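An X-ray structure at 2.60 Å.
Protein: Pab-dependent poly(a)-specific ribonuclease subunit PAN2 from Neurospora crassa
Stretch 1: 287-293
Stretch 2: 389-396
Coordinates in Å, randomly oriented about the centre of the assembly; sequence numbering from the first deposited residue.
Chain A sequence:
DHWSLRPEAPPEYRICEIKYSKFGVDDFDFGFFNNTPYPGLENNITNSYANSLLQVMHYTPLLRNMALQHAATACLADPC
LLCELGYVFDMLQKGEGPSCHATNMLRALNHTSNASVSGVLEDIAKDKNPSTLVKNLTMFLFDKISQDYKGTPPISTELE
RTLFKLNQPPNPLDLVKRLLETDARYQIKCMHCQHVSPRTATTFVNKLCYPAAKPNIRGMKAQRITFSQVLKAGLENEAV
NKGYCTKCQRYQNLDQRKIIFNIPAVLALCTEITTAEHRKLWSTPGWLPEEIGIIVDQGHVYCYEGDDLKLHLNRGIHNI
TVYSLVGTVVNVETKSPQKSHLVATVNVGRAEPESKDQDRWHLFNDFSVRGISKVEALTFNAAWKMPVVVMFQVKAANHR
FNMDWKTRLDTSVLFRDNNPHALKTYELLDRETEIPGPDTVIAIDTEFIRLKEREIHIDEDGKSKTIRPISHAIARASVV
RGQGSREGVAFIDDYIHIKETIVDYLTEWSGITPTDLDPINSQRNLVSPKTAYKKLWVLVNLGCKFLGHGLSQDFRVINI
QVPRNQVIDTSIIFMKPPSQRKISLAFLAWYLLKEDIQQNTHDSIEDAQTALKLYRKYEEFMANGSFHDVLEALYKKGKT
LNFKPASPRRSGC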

# COMPACT_ATOMS: atom_id res chain seq x y z
N TRP A 287 17.99 -14.69 18.54
CA TRP A 287 17.35 -15.92 18.07
C TRP A 287 16.90 -15.79 16.61
O TRP A 287 16.97 -16.75 15.85
CB TRP A 287 16.16 -16.28 18.95
CG TRP A 287 15.67 -17.68 18.75
CD1 TRP A 287 16.24 -18.82 19.25
CD2 TRP A 287 14.52 -18.10 18.00
NE1 TRP A 287 15.51 -19.92 18.85
CE2 TRP A 287 14.45 -19.50 18.09
CE3 TRP A 287 13.54 -17.42 17.27
CZ2 TRP A 287 13.44 -20.24 17.47
CZ3 TRP A 287 12.54 -18.15 16.66
CH2 TRP A 287 12.50 -19.55 16.76
N LEU A 288 16.43 -14.60 16.24
CA LEU A 288 16.00 -14.35 14.87
C LEU A 288 17.15 -13.85 14.01
O LEU A 288 17.65 -12.74 14.21
CB LEU A 288 14.85 -13.33 14.84
CG LEU A 288 14.37 -12.92 13.45
CD1 LEU A 288 13.83 -14.12 12.68
CD2 LEU A 288 13.31 -11.83 13.55
N PRO A 289 17.60 -14.68 13.06
CA PRO A 289 18.69 -14.30 12.16
C PRO A 289 18.21 -13.36 11.05
O PRO A 289 17.08 -13.49 10.59
CB PRO A 289 19.14 -15.64 11.58
CG PRO A 289 17.90 -16.46 11.57
CD PRO A 289 17.10 -16.04 12.77
N GLU A 290 19.06 -12.43 10.64
CA GLU A 290 18.72 -11.53 9.55
C GLU A 290 19.04 -12.17 8.21
O GLU A 290 18.77 -11.60 7.15
CB GLU A 290 19.47 -10.20 9.68
CG GLU A 290 20.98 -10.33 9.58
CD GLU A 290 21.66 -9.01 9.27
OE1 GLU A 290 21.26 -8.35 8.28
OE2 GLU A 290 22.59 -8.62 10.01
N GLU A 291 19.61 -13.37 8.26
CA GLU A 291 20.03 -14.07 7.05
C GLU A 291 19.94 -15.58 7.21
O GLU A 291 20.48 -16.14 8.16
CB GLU A 291 21.45 -13.66 6.68
CG GLU A 291 21.82 -13.89 5.22
CD GLU A 291 23.16 -13.29 4.86
OE1 GLU A 291 24.14 -13.54 5.59
OE2 GLU A 291 23.24 -12.56 3.85
N ILE A 292 19.24 -16.23 6.29
CA ILE A 292 19.11 -17.69 6.31
C ILE A 292 19.39 -18.29 4.94
O ILE A 292 19.27 -17.62 3.92
CB ILE A 292 17.70 -18.13 6.76
CG1 ILE A 292 16.63 -17.54 5.83
CG2 ILE A 292 17.44 -17.72 8.20
CD1 ILE A 292 15.22 -17.95 6.20
N GLY A 293 19.78 -19.56 4.94
CA GLY A 293 20.00 -20.29 3.70
C GLY A 293 19.17 -21.57 3.71
O GLY A 293 19.19 -22.32 4.68
N VAL A 389 4.29 -11.63 12.05
CA VAL A 389 4.63 -12.00 10.68
C VAL A 389 6.09 -11.65 10.39
O VAL A 389 6.53 -10.53 10.65
CB VAL A 389 3.72 -11.29 9.66
CG1 VAL A 389 4.04 -11.76 8.25
CG2 VAL A 389 2.25 -11.54 9.99
N VAL A 390 6.82 -12.61 9.85
CA VAL A 390 8.23 -12.41 9.50
C VAL A 390 8.42 -12.52 7.99
O VAL A 390 7.95 -13.47 7.37
CB VAL A 390 9.13 -13.43 10.22
CG1 VAL A 390 10.58 -13.23 9.82
CG2 VAL A 390 8.97 -13.31 11.72
N MSE A 391 9.10 -11.54 7.41
CA MSE A 391 9.23 -11.47 5.95
C MSE A 391 10.67 -11.65 5.47
O MSE A 391 11.55 -10.86 5.80
CB MSE A 391 8.69 -10.13 5.44
CG MSE A 391 8.60 -10.03 3.93
SE MSE A 391 7.09 -11.04 3.20
CE MSE A 391 5.63 -10.03 4.00
N PHE A 392 10.88 -12.69 4.68
CA PHE A 392 12.17 -12.92 4.02
C PHE A 392 12.02 -12.80 2.51
O PHE A 392 10.96 -13.09 1.96
CB PHE A 392 12.73 -14.30 4.38
CG PHE A 392 13.32 -14.38 5.75
CD1 PHE A 392 14.65 -14.04 5.98
CD2 PHE A 392 12.56 -14.83 6.82
CE1 PHE A 392 15.20 -14.13 7.25
CE2 PHE A 392 13.11 -14.92 8.09
CZ PHE A 392 14.42 -14.57 8.30
N GLN A 393 13.09 -12.38 1.85
CA GLN A 393 13.16 -12.44 0.40
C GLN A 393 14.56 -12.87 -0.01
O GLN A 393 15.50 -12.74 0.77
CB GLN A 393 12.80 -11.09 -0.24
CG GLN A 393 13.96 -10.11 -0.35
CD GLN A 393 13.73 -9.06 -1.42
OE1 GLN A 393 12.63 -8.95 -1.97
NE2 GLN A 393 14.76 -8.29 -1.72
N VAL A 394 14.69 -13.39 -1.23
CA VAL A 394 15.99 -13.84 -1.72
C VAL A 394 16.97 -12.68 -1.77
O VAL A 394 16.64 -11.59 -2.23
CB VAL A 394 15.87 -14.50 -3.11
CG1 VAL A 394 15.17 -15.85 -2.99
CG2 VAL A 394 15.11 -13.61 -4.07
N LYS A 395 18.18 -12.92 -1.26
CA LYS A 395 19.19 -11.87 -1.14
C LYS A 395 19.60 -11.31 -2.50
O LYS A 395 20.03 -10.16 -2.60
CB LYS A 395 20.42 -12.40 -0.39
CG LYS A 395 21.46 -11.34 -0.06
CD LYS A 395 22.61 -11.93 0.74
CE LYS A 395 23.63 -10.86 1.10
NZ LYS A 395 24.74 -11.41 1.92
N ALA A 396 19.46 -12.13 -3.54
CA ALA A 396 19.80 -11.71 -4.89
C ALA A 396 18.85 -10.62 -5.39
O ALA A 396 19.16 -9.90 -6.34
CB ALA A 396 19.77 -12.90 -5.84

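The first stretch begins as loop and enters a strand at Glu291 that continues beyond Gly293. The second is a strand from Val389 to Val394, followed by a 3-10 segment at Lys395 and Ala396. The backbones do not pair. The CA atoms of Glu291 and Phe392 lie 8.5 Å apart, and those of Leu288 and Val390 lie 9.6 Å apart. No backbone hydrogen bond can span such a gap, so side chains fill it. The contact is small, burying 290 Å² in total.

Phe392 is its centre and has the largest covered area. Its CA-to-CB bond points toward the first stretch, and chi1 is in the m well. The CA-to-CB bond of Ile292 likewise points toward the second stretch, with chi1 p and chi2 t. This extends Ile292 CD1 over one face of the Phe392 ring, 3.8 Å from the centroid and 5° off the ring normal. The methyl thus sits almost directly above the ring centre, in a CH-pi contact.

The ring edge meets backbone oxygens. Pro289 O is 3.7 Å from Phe392 CZ, and Glu290 O is 4.4 Å from Phe392 CE1. Both carbonyls lie near the ring plane, where aromatic hydrogens point outward. Neither is a hydrogen bond.

Leu288 adds a looser apolar contact. Leu288 CD1 is 4.4 Å from Phe392 CZ and also 4.4 Å from Val390 CG1. One methyl therefore touches two residues on the same strand. Met391 and Gln393, which flank Phe392, make no contact with the first stretch.

A salt bridge joins Glu291 and Lys395 at the more exposed end. Lys395 NZ donates a hydrogen bond to Glu291 OE2 at 2.7 Å. The lysine is fully extended, with all four chi angles t. The CA-to-CB bond of Glu291 points away, but its carboxylate comes nearer and meets the ammonium group.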